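Local structure of adenylation domain (Streptomyces sp., 5N9X) at residues A[35-40]-A[47-52]; A[75-80]-A[231-236]; A[80-85]-A[216-221]; A[93-98]-A[207-212]. The protein is an adenylation domain of the ANL superfamily of AMP-binding enzymes, with a large N-terminal part and a smaller C-terminal domain, modelled with adenosine-5'-triphosphate and threonine. All coordinates share one frame; numbering follows the deposited sequence.

Contact 1: residues A[35-40]-A[47-52]; sequences TALHID and GLLHSW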
# COMPACT_ATOMS: atom_id res chain seq x y z
N THR A 35 1.37 -24.28 -9.45
CA THR A 35 1.28 -23.96 -8.02
C THR A 35 0.72 -22.55 -7.84
O THR A 35 1.33 -21.57 -8.29
CB THR A 35 2.67 -24.05 -7.33
OG1 THR A 35 3.26 -25.35 -7.54
CG2 THR A 35 2.55 -23.82 -5.83
N ALA A 36 -0.42 -22.43 -7.17
CA ALA A 36 -0.97 -21.12 -6.89
C ALA A 36 -0.35 -20.54 -5.60
O ALA A 36 0.04 -19.36 -5.56
CB ALA A 36 -2.49 -21.21 -6.77
N LEU A 37 -0.27 -21.36 -4.55
CA LEU A 37 0.25 -20.90 -3.28
C LEU A 37 1.43 -21.74 -2.85
O LEU A 37 1.41 -22.97 -2.99
CB LEU A 37 -0.83 -20.93 -2.18
CG LEU A 37 -2.17 -20.23 -2.43
CD1 LEU A 37 -3.07 -20.41 -1.23
CD2 LEU A 37 -2.00 -18.74 -2.75
N HIS A 38 2.45 -21.06 -2.33
CA HIS A 38 3.65 -21.70 -1.79
C HIS A 38 3.90 -21.18 -0.38
O HIS A 38 4.33 -20.03 -0.21
CB HIS A 38 4.85 -21.43 -2.69
CG HIS A 38 6.01 -22.36 -2.46
ND1 HIS A 38 7.13 -22.36 -3.26
CD2 HIS A 38 6.21 -23.33 -1.54
CE1 HIS A 38 7.98 -23.27 -2.84
NE2 HIS A 38 7.45 -23.88 -1.79
N ILE A 39 3.64 -22.00 0.62
CA ILE A 39 3.80 -21.59 2.01
C ILE A 39 4.80 -22.52 2.69
O ILE A 39 4.49 -23.67 3.05
CB ILE A 39 2.44 -21.59 2.76
CG1 ILE A 39 1.38 -20.84 1.95
CG2 ILE A 39 2.58 -21.01 4.17
CD1 ILE A 39 0.51 -21.73 1.10
N ASP A 40 6.02 -22.01 2.84
CA ASP A 40 7.20 -22.80 3.18
C ASP A 40 7.34 -23.95 2.17
O ASP A 40 7.59 -23.68 0.99
CB ASP A 40 7.11 -23.31 4.63
CG ASP A 40 7.27 -22.19 5.65
OD1 ASP A 40 8.02 -21.23 5.39
OD2 ASP A 40 6.60 -22.26 6.71
N GLY A 47 -5.84 -25.70 -9.52
CA GLY A 47 -6.96 -26.63 -9.49
C GLY A 47 -7.56 -26.90 -8.11
O GLY A 47 -8.79 -26.87 -7.96
N LEU A 48 -6.72 -27.15 -7.11
CA LEU A 48 -7.23 -27.46 -5.77
C LEU A 48 -7.68 -26.21 -5.00
O LEU A 48 -8.69 -26.25 -4.29
CB LEU A 48 -6.18 -28.26 -4.96
CG LEU A 48 -6.50 -28.50 -3.47
CD1 LEU A 48 -7.63 -29.53 -3.23
CD2 LEU A 48 -5.21 -28.91 -2.70
N LEU A 49 -6.95 -25.11 -5.15
CA LEU A 49 -7.41 -23.82 -4.64
C LEU A 49 -8.79 -23.46 -5.22
O LEU A 49 -9.69 -23.04 -4.48
CB LEU A 49 -6.38 -22.72 -4.96
CG LEU A 49 -6.64 -21.31 -4.39
CD1 LEU A 49 -7.13 -21.33 -2.91
CD2 LEU A 49 -5.44 -20.37 -4.55
N HIS A 50 -8.97 -23.66 -6.52
CA HIS A 50 -10.25 -23.40 -7.16
C HIS A 50 -11.37 -24.24 -6.56
O HIS A 50 -12.46 -23.74 -6.28
CB HIS A 50 -10.18 -23.63 -8.66
CG HIS A 50 -11.41 -23.20 -9.38
ND1 HIS A 50 -12.37 -24.09 -9.83
CD2 HIS A 50 -11.87 -21.97 -9.70
CE1 HIS A 50 -13.35 -23.42 -10.41
NE2 HIS A 50 -13.07 -22.13 -10.35
N SER A 51 -11.10 -25.53 -6.37
CA SER A 51 -12.06 -26.41 -5.71
C SER A 51 -12.47 -25.95 -4.32
O SER A 51 -13.65 -25.92 -3.98
CB SER A 51 -11.49 -27.83 -5.60
OG SER A 51 -11.91 -28.59 -6.70
N TRP A 52 -11.47 -25.63 -3.51
CA TRP A 52 -11.63 -25.22 -2.13
C TRP A 52 -12.52 -23.97 -2.10
O TRP A 52 -13.52 -23.89 -1.36
CB TRP A 52 -10.23 -24.99 -1.54
CG TRP A 52 -10.11 -24.66 -0.09
CD1 TRP A 52 -11.12 -24.57 0.83
CD2 TRP A 52 -8.89 -24.44 0.63
NE1 TRP A 52 -10.60 -24.27 2.07
CE2 TRP A 52 -9.23 -24.19 1.97
CE3 TRP A 52 -7.54 -24.42 0.27
CZ2 TRP A 52 -8.27 -23.93 2.96
CZ3 TRP A 52 -6.58 -24.14 1.25
CH2 TRP A 52 -6.95 -23.91 2.57

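Contact 2: residues A[75-80]-A[231-236]; sequences MPPGAN and LPYWTA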
# COMPACT_ATOMS: atom_id res chain seq x y z
N MET A 75 -7.51 -13.37 9.66
CA MET A 75 -6.66 -14.56 9.63
C MET A 75 -5.21 -14.23 9.36
O MET A 75 -4.91 -13.32 8.60
CB MET A 75 -7.10 -15.55 8.53
CG MET A 75 -8.44 -16.19 8.67
SD MET A 75 -8.42 -17.75 7.76
CE MET A 75 -10.10 -17.77 7.16
N PRO A 76 -4.29 -15.00 9.94
CA PRO A 76 -2.89 -14.88 9.56
C PRO A 76 -2.72 -15.21 8.08
O PRO A 76 -3.52 -15.97 7.56
CB PRO A 76 -2.20 -15.92 10.44
CG PRO A 76 -3.28 -16.91 10.78
CD PRO A 76 -4.52 -16.07 10.93
N PRO A 77 -1.71 -14.61 7.40
CA PRO A 77 -1.50 -14.94 5.98
C PRO A 77 -1.16 -16.41 5.79
O PRO A 77 -0.37 -16.97 6.55
CB PRO A 77 -0.33 -14.03 5.57
CG PRO A 77 0.39 -13.74 6.83
CD PRO A 77 -0.72 -13.63 7.87
N GLY A 78 -1.78 -17.02 4.79
CA GLY A 78 -1.58 -18.44 4.53
C GLY A 78 -2.67 -18.98 3.62
O GLY A 78 -3.55 -18.23 3.16
N ALA A 79 -2.60 -20.28 3.36
CA ALA A 79 -3.58 -21.00 2.56
C ALA A 79 -5.03 -20.64 2.91
O ALA A 79 -5.81 -20.27 2.04
CB ALA A 79 -3.35 -22.49 2.70
N ASN A 80 -5.40 -20.75 4.19
CA ASN A 80 -6.79 -20.54 4.59
C ASN A 80 -7.26 -19.12 4.34
O ASN A 80 -8.38 -18.91 3.90
CB ASN A 80 -7.00 -20.87 6.08
CG ASN A 80 -6.59 -22.29 6.46
OD1 ASN A 80 -6.79 -23.25 5.69
ND2 ASN A 80 -6.03 -22.43 7.65
N LEU A 231 4.65 -15.05 2.75
CA LEU A 231 5.60 -14.86 3.84
C LEU A 231 4.85 -15.18 5.13
O LEU A 231 4.02 -14.40 5.59
CB LEU A 231 6.19 -13.44 3.82
CG LEU A 231 7.60 -13.24 4.39
CD1 LEU A 231 8.50 -14.36 3.87
CD2 LEU A 231 8.18 -11.86 4.03
N PRO A 232 5.11 -16.37 5.71
CA PRO A 232 4.29 -16.76 6.87
C PRO A 232 4.53 -15.81 8.04
O PRO A 232 5.57 -15.18 8.11
CB PRO A 232 4.76 -18.18 7.19
CG PRO A 232 6.17 -18.22 6.67
CD PRO A 232 6.21 -17.32 5.47
N TYR A 233 3.57 -15.68 8.95
CA TYR A 233 3.61 -14.59 9.91
C TYR A 233 4.51 -14.87 11.14
O TYR A 233 4.21 -15.72 11.98
CB TYR A 233 2.17 -14.25 10.31
CG TYR A 233 2.03 -13.19 11.37
CD1 TYR A 233 2.27 -11.85 11.07
CD2 TYR A 233 1.62 -13.51 12.65
CE1 TYR A 233 2.13 -10.87 12.04
CE2 TYR A 233 1.48 -12.55 13.63
CZ TYR A 233 1.73 -11.23 13.33
OH TYR A 233 1.59 -10.28 14.31
N TRP A 234 5.62 -14.13 11.21
CA TRP A 234 6.73 -14.35 12.15
C TRP A 234 7.42 -12.99 12.34
O TRP A 234 8.10 -12.49 11.43
CB TRP A 234 7.68 -15.44 11.59
CG TRP A 234 9.06 -15.62 12.24
CD1 TRP A 234 9.40 -15.40 13.54
CD2 TRP A 234 10.26 -16.07 11.58
NE1 TRP A 234 10.74 -15.68 13.74
CE2 TRP A 234 11.29 -16.09 12.55
CE3 TRP A 234 10.56 -16.46 10.27
CZ2 TRP A 234 12.60 -16.48 12.24
CZ3 TRP A 234 11.87 -16.84 9.96
CH2 TRP A 234 12.87 -16.85 10.95
N THR A 235 7.23 -12.37 13.50
CA THR A 235 7.64 -10.98 13.72
C THR A 235 9.11 -10.86 14.12
O THR A 235 9.68 -9.76 14.12
CB THR A 235 6.78 -10.30 14.82
OG1 THR A 235 6.64 -11.19 15.93
CG2 THR A 235 5.39 -10.00 14.28
N ALA A 236 9.71 -11.99 14.45
CA ALA A 236 11.13 -12.04 14.80
C ALA A 236 11.99 -12.38 13.58
O ALA A 236 13.21 -12.54 13.69
CB ALA A 236 11.36 -13.05 15.92

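Contact 3: residues A[80-85]-A[216-221]; sequences NAIAAM and WEIWGA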
# COMPACT_ATOMS: atom_id res chain seq x y z
N ASN A 80 -5.40 -20.75 4.19
CA ASN A 80 -6.79 -20.54 4.59
C ASN A 80 -7.26 -19.12 4.34
O ASN A 80 -8.38 -18.91 3.90
CB ASN A 80 -7.00 -20.87 6.08
CG ASN A 80 -6.59 -22.29 6.46
OD1 ASN A 80 -6.79 -23.25 5.69
ND2 ASN A 80 -6.03 -22.43 7.65
N ALA A 81 -6.42 -18.14 4.63
CA ALA A 81 -6.79 -16.75 4.43
C ALA A 81 -7.08 -16.44 2.96
O ALA A 81 -8.04 -15.74 2.63
CB ALA A 81 -5.71 -15.82 4.97
N ILE A 82 -6.24 -16.99 2.08
CA ILE A 82 -6.37 -16.77 0.65
C ILE A 82 -7.61 -17.46 0.10
O ILE A 82 -8.37 -16.88 -0.70
CB ILE A 82 -5.10 -17.27 -0.12
CG1 ILE A 82 -3.85 -16.49 0.29
CG2 ILE A 82 -5.34 -17.19 -1.61
CD1 ILE A 82 -3.92 -14.98 -0.03
N ALA A 83 -7.79 -18.72 0.49
CA ALA A 83 -8.92 -19.50 0.01
C ALA A 83 -10.23 -18.88 0.51
O ALA A 83 -11.21 -18.78 -0.23
CB ALA A 83 -8.79 -20.98 0.44
N ALA A 84 -10.24 -18.44 1.77
CA ALA A 84 -11.38 -17.72 2.29
C ALA A 84 -11.66 -16.47 1.46
O ALA A 84 -12.82 -16.14 1.18
CB ALA A 84 -11.16 -17.35 3.76
N MET A 85 -10.62 -15.76 1.06
CA MET A 85 -10.89 -14.50 0.39
C MET A 85 -11.45 -14.79 -1.01
O MET A 85 -12.35 -14.09 -1.48
CB MET A 85 -9.63 -13.63 0.37
CG MET A 85 -9.72 -12.45 -0.56
SD MET A 85 -8.94 -12.86 -2.13
CE MET A 85 -7.33 -12.12 -1.83
N TRP A 216 -2.35 -6.15 -5.31
CA TRP A 216 -1.44 -6.21 -6.42
C TRP A 216 -0.63 -7.49 -6.36
O TRP A 216 -0.44 -8.18 -7.35
CB TRP A 216 -0.57 -4.97 -6.40
CG TRP A 216 0.61 -4.95 -7.27
CD1 TRP A 216 1.90 -5.01 -6.87
CD2 TRP A 216 0.64 -4.78 -8.70
NE1 TRP A 216 2.74 -4.91 -7.94
CE2 TRP A 216 1.99 -4.76 -9.08
CE3 TRP A 216 -0.35 -4.65 -9.68
CZ2 TRP A 216 2.40 -4.62 -10.44
CZ3 TRP A 216 0.05 -4.52 -11.02
CH2 TRP A 216 1.41 -4.51 -11.38
N GLU A 217 -0.16 -7.81 -5.16
CA GLU A 217 0.69 -8.96 -4.97
C GLU A 217 -0.09 -10.25 -5.24
O GLU A 217 0.33 -11.08 -6.03
CB GLU A 217 1.29 -8.96 -3.55
CG GLU A 217 2.38 -7.91 -3.33
CD GLU A 217 2.89 -7.85 -1.87
OE1 GLU A 217 2.13 -8.19 -0.94
OE2 GLU A 217 4.05 -7.44 -1.66
N ILE A 218 -1.23 -10.41 -4.58
CA ILE A 218 -2.04 -11.62 -4.74
C ILE A 218 -2.51 -11.84 -6.19
O ILE A 218 -2.33 -12.93 -6.77
CB ILE A 218 -3.31 -11.57 -3.83
CG1 ILE A 218 -2.93 -11.71 -2.35
CG2 ILE A 218 -4.33 -12.61 -4.25
CD1 ILE A 218 -3.92 -10.98 -1.36
N TRP A 219 -3.09 -10.78 -6.77
CA TRP A 219 -3.70 -10.90 -8.08
C TRP A 219 -2.67 -10.81 -9.20
O TRP A 219 -2.89 -11.34 -10.29
CB TRP A 219 -4.81 -9.87 -8.22
CG TRP A 219 -5.95 -10.34 -7.42
CD1 TRP A 219 -6.38 -9.84 -6.21
CD2 TRP A 219 -6.76 -11.48 -7.69
NE1 TRP A 219 -7.43 -10.58 -5.75
CE2 TRP A 219 -7.69 -11.59 -6.63
CE3 TRP A 219 -6.80 -12.42 -8.73
CZ2 TRP A 219 -8.65 -12.62 -6.59
CZ3 TRP A 219 -7.76 -13.42 -8.69
CH2 TRP A 219 -8.67 -13.52 -7.63
N GLY A 220 -1.54 -10.17 -8.93
CA GLY A 220 -0.40 -10.26 -9.83
C GLY A 220 -0.13 -11.73 -10.14
O GLY A 220 -0.04 -12.13 -11.31
N ALA A 221 -0.07 -12.54 -9.08
CA ALA A 221 0.17 -13.97 -9.19
C ALA A 221 -1.01 -14.77 -9.72
O ALA A 221 -0.90 -15.51 -10.70
CB ALA A 221 0.58 -14.52 -7.84

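Contact 4: residues A[93-98]-A[207-212]; sequences AAYVPL and HSMAFD. With THR (threonine), chain C.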
# COMPACT_ATOMS: atom_id res chain seq x y z
N ALA A 93 -19.54 -11.43 -2.69
CA ALA A 93 -19.44 -10.53 -1.55
C ALA A 93 -18.12 -9.79 -1.56
O ALA A 93 -17.20 -10.16 -2.29
CB ALA A 93 -19.58 -11.31 -0.24
N ALA A 94 -18.01 -8.76 -0.75
CA ALA A 94 -16.75 -8.06 -0.58
C ALA A 94 -16.09 -8.54 0.70
O ALA A 94 -16.79 -8.80 1.69
CB ALA A 94 -16.94 -6.56 -0.56
N TYR A 95 -14.77 -8.67 0.69
CA TYR A 95 -14.07 -8.94 1.95
C TYR A 95 -13.52 -7.66 2.57
O TYR A 95 -13.09 -6.74 1.87
CB TYR A 95 -12.98 -10.00 1.77
CG TYR A 95 -11.72 -9.55 1.05
CD1 TYR A 95 -11.66 -9.55 -0.33
CD2 TYR A 95 -10.59 -9.19 1.76
CE1 TYR A 95 -10.53 -9.16 -0.98
CE2 TYR A 95 -9.47 -8.80 1.13
CZ TYR A 95 -9.43 -8.79 -0.25
OH TYR A 95 -8.28 -8.41 -0.89
N VAL A 96 -13.60 -7.60 3.89
CA VAL A 96 -13.18 -6.47 4.69
C VAL A 96 -12.09 -6.95 5.62
O VAL A 96 -12.36 -7.45 6.71
CB VAL A 96 -14.36 -5.88 5.48
CG1 VAL A 96 -13.91 -4.66 6.30
CG2 VAL A 96 -15.48 -5.50 4.53
N PRO A 97 -10.83 -6.81 5.19
CA PRO A 97 -9.74 -7.45 5.93
C PRO A 97 -9.43 -6.74 7.23
O PRO A 97 -9.47 -5.52 7.29
CB PRO A 97 -8.54 -7.34 4.98
CG PRO A 97 -8.84 -6.17 4.12
CD PRO A 97 -10.35 -6.06 4.01
N LEU A 98 -9.13 -7.51 8.27
CA LEU A 98 -8.77 -6.98 9.56
C LEU A 98 -7.40 -7.54 9.86
O LEU A 98 -7.24 -8.76 9.97
CB LEU A 98 -9.78 -7.39 10.64
CG LEU A 98 -11.25 -7.06 10.38
CD1 LEU A 98 -12.15 -7.56 11.50
CD2 LEU A 98 -11.38 -5.58 10.21
N HIS A 207 3.00 -8.04 2.02
CA HIS A 207 2.20 -7.03 2.71
C HIS A 207 0.89 -7.53 3.35
O HIS A 207 0.32 -8.54 2.94
CB HIS A 207 1.88 -5.87 1.75
CG HIS A 207 3.09 -5.10 1.31
ND1 HIS A 207 3.80 -5.40 0.17
CD2 HIS A 207 3.72 -4.05 1.88
CE1 HIS A 207 4.80 -4.55 0.04
NE2 HIS A 207 4.77 -3.72 1.06
N SER A 208 0.43 -6.80 4.37
CA SER A 208 -0.78 -7.17 5.10
C SER A 208 -1.98 -7.26 4.19
O SER A 208 -2.10 -6.49 3.24
CB SER A 208 -1.06 -6.15 6.20
OG SER A 208 -2.39 -6.29 6.64
N MET A 209 -2.88 -8.20 4.45
CA MET A 209 -4.03 -8.27 3.57
C MET A 209 -4.95 -7.05 3.74
O MET A 209 -5.79 -6.78 2.88
CB MET A 209 -4.76 -9.59 3.76
CG MET A 209 -4.00 -10.75 3.11
SD MET A 209 -5.00 -12.22 2.89
CE MET A 209 -6.36 -11.47 1.98
N ALA A 210 -4.73 -6.27 4.80
CA ALA A 210 -5.46 -5.02 5.03
C ALA A 210 -4.73 -3.78 4.47
O ALA A 210 -5.08 -2.65 4.81
CB ALA A 210 -5.73 -4.83 6.52
N PHE A 211 -3.71 -4.02 3.65
CA PHE A 211 -3.02 -2.99 2.88
C PHE A 211 -3.15 -3.31 1.38
O PHE A 211 -2.88 -4.44 0.95
CB PHE A 211 -1.55 -2.91 3.33
CG PHE A 211 -0.74 -1.89 2.59
CD1 PHE A 211 -1.28 -0.67 2.22
CD2 PHE A 211 0.62 -2.13 2.35
CE1 PHE A 211 -0.51 0.28 1.55
CE2 PHE A 211 1.40 -1.20 1.71
CZ PHE A 211 0.84 0.02 1.30
N ASP A 212 -3.61 -2.35 0.59
CA ASP A 212 -4.05 -2.68 -0.75
C ASP A 212 -2.88 -3.10 -1.70
O ASP A 212 -3.11 -3.60 -2.80
CB ASP A 212 -4.89 -1.53 -1.32
CG ASP A 212 -4.07 -0.38 -1.86
OD1 ASP A 212 -2.85 -0.26 -1.57
OD2 ASP A 212 -4.66 0.42 -2.63
N THR C . -1.73 1.92 -2.59
CA THR C . -0.56 1.86 -1.70
C THR C . -0.66 3.06 -0.80
O THR C . 0.04 3.29 0.21
CB THR C . 0.79 1.92 -2.46
OG1 THR C . 0.77 3.00 -3.41
CG2 THR C . 1.06 0.59 -3.16
OXT THR C . -1.52 3.84 -1.17
O HOH W 1 -5.86 -8.04 0.45

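Contact 1: residues A[35-40]-A[47-52]
Leu49 of helix 46-62 pushes one methyl, CD2, into the corner made by Ala36 and Leu37 on strand 35-39. The two leucine side chains lie at about a right angle to each other. CD2 of Leu49 is 3.9 Å from Leu37 CG, and it stays close to one branch as well, 4.1 Å from Leu37 CD1. The same methyl sits 3.8 Å from Ala36 CB. In Leu49, CG is anti to the backbone N (chi1 -175°), which extends the side chain from the helix toward the strand. Leu37 turns its own CG anti to the carbonyl carbon, where it meets Leu49 CD2.

Ala36 and Leu37 both lie opposite Ile44 in a classic beta bulge, on the hairpin with strand 42-45, and the bulge is consistent with two successive residues facing the helix. That hairpin runs almost directly into helix 46-62, and Ser45 OG is hydrogen-bonded to Leu48 N at the start of the helix. Beyond the contact, Leu49 also packs on Ala83 and Leu86 of helix 79-90, and Leu37 touches Leu228 of the neighbouring strand.

Everything that touches here is aliphatic and buried. The grip is thus dispersion and the exclusion of water, set by shape rather than by directed bonds, while the backbone of Ala36 and Leu37 makes its hydrogen bonds to the adjacent strands.

Contact 2: residues A[75-80]-A[231-236]
The Pro76-Pro77 loop that leads into helix 79-90 meets the loop following strand 227-230, with Pro77 laid against Leu231 and Tyr233. Gly78, next along, is the N-cap residue of that helix, so the contact is made just before the helix begins. The two backbones come nearest at Pro77 and Pro232, whose CA atoms are 6.1 Å apart.

The CG and CD atoms of the Pro77 ring do the touching. Its CD is 3.8 Å from Tyr233 CB, and its CG lies 3.9 Å from the same Tyr233 CB. Pro77 CG also comes within 3.9 Å of Leu231 O, so the proline ring straddles a carbonyl and a methylene of the loop.

Tyr233 points its CB at the proline but carries its ring elsewhere: CG is anti to the backbone N (chi1 177°), and the phenol runs on past the contact. The Tyr233 ring is met obliquely by Pro77 CD, without stacking. Around the contact, Pro232 rests on Asp40, Leu231 packs on Phe206 and Arg237, and Pro76 touches Ile100.

This is a contact at the protein surface, made by carbon against carbon and carbon against a carbonyl oxygen. What Pro77 brings to Leu231 O is ring carbon, and the two loops are joined by van der Waals packing, weak and without direction, over a small area.

Contact 3: residues A[80-85]-A[216-221]
Met85 and Ile82 on helix 79-90 pack against Ile218 and Trp219 on helix 213-222, a steep helix-helix crossing at -76° with the local axes 12.9 Å apart. Met85 and Ile218 carry it between them; Met85 is the one to follow. Its CB points at the other helix, and CG, anti to the backbone N (chi1 167°), lies beside the ring of Tyr95 on strand 94-97. From there the chain bends at both remaining torsions, turning SD toward the indole. SD stands 5.5 Å from the centroid of the five-membered ring of Trp219, well off its normal at 67°, which makes an oblique Met-aromatic contact.

The terminal CE then reaches Ile218 tip to tip: it is 3.6 Å from Ile218 CD1 and 3.9 Å from Ile218 CG2. That CG2 is itself placed above one face of the Trp219 ring, toward the rim, so isoleucine and indole present a joint surface to the methionine. One turn back, Ile82 also meets Ile218 end to end, Ile82 CD1 lying 4.1 Å from Ile218 CG1, and both are buried. Beyond the pair, Ile218 packs on Leu205 and Trp219 on Phe188. Last along the methionine, Met85 CE comes to 4.2 Å from Trp219 NE1.

Contact 4: residues A[93-98]-A[207-212]
Tyr95 has its CG between the backbone N and the carbonyl carbon (chi1 74°), while Met209 is bent at its last torsion (chi3 54°); together these bring the methionine methyl to the phenol ring. Tyr95 CE2 is 4.2 Å from Met209 CE, and the two side chains cross at about a right angle. Met209 belongs to a type I beta turn from Ser208 to Phe211. An ST turn overlaps it, with Ala210 N donating to Ser208 OG at 3.0 Å.

The turn presses on strand 94-97 through Pro97. Pro97 CG is 3.3 Å from Met209 O, and Pro97 CB meets Ala210 CB at 4.1 Å. A water donates to Met209 O at 2.7 Å and is hydrogen-bonded to Tyr95 OH at 2.8 Å, lying near the plane of the phenol ring. This water bridges strand and turn by polar bonds where the rest is packing.

The turn ends in the threonine pocket, to which Phe211, its last residue, and Asp212 both belong. Asp212 OD2 accepts a weak hydrogen bond from Val318 N and shares another weak one with Thr314 OG1, and Lys515 NZ and Val318 O bind the threonine as well. The ligand oxygen O lies in the plane of the Phe211 ring, at its edge, 3.3 Å from Phe211 CE1. Asp212 OD1 accepts the hydrogen bond from the threonine N, at 2.7 Å.

In the fold
From the N terminus, contact 1 closes first and over a short span, folding helix 46-62 back on strand 35-39 of the four-stranded mixed sheet. The other three nest. Contact 2 closes the longest loop, from residues 75-80 to 231-236; contact 3 lies inside it, and contact 4 inside contact 3. The inner pair thus joins helix 79-90 and the following strand 94-97 of the parallel sheet to the loop 207-212 and helix 213-222. Contacts 1, 2 and 3 meet around the start of helix 79-90, where Trp52 packs on Asn80. Contacts 3 and 4 meet where Met85 packs on Met209, and Glu217 probably hydrogen-bonds His207.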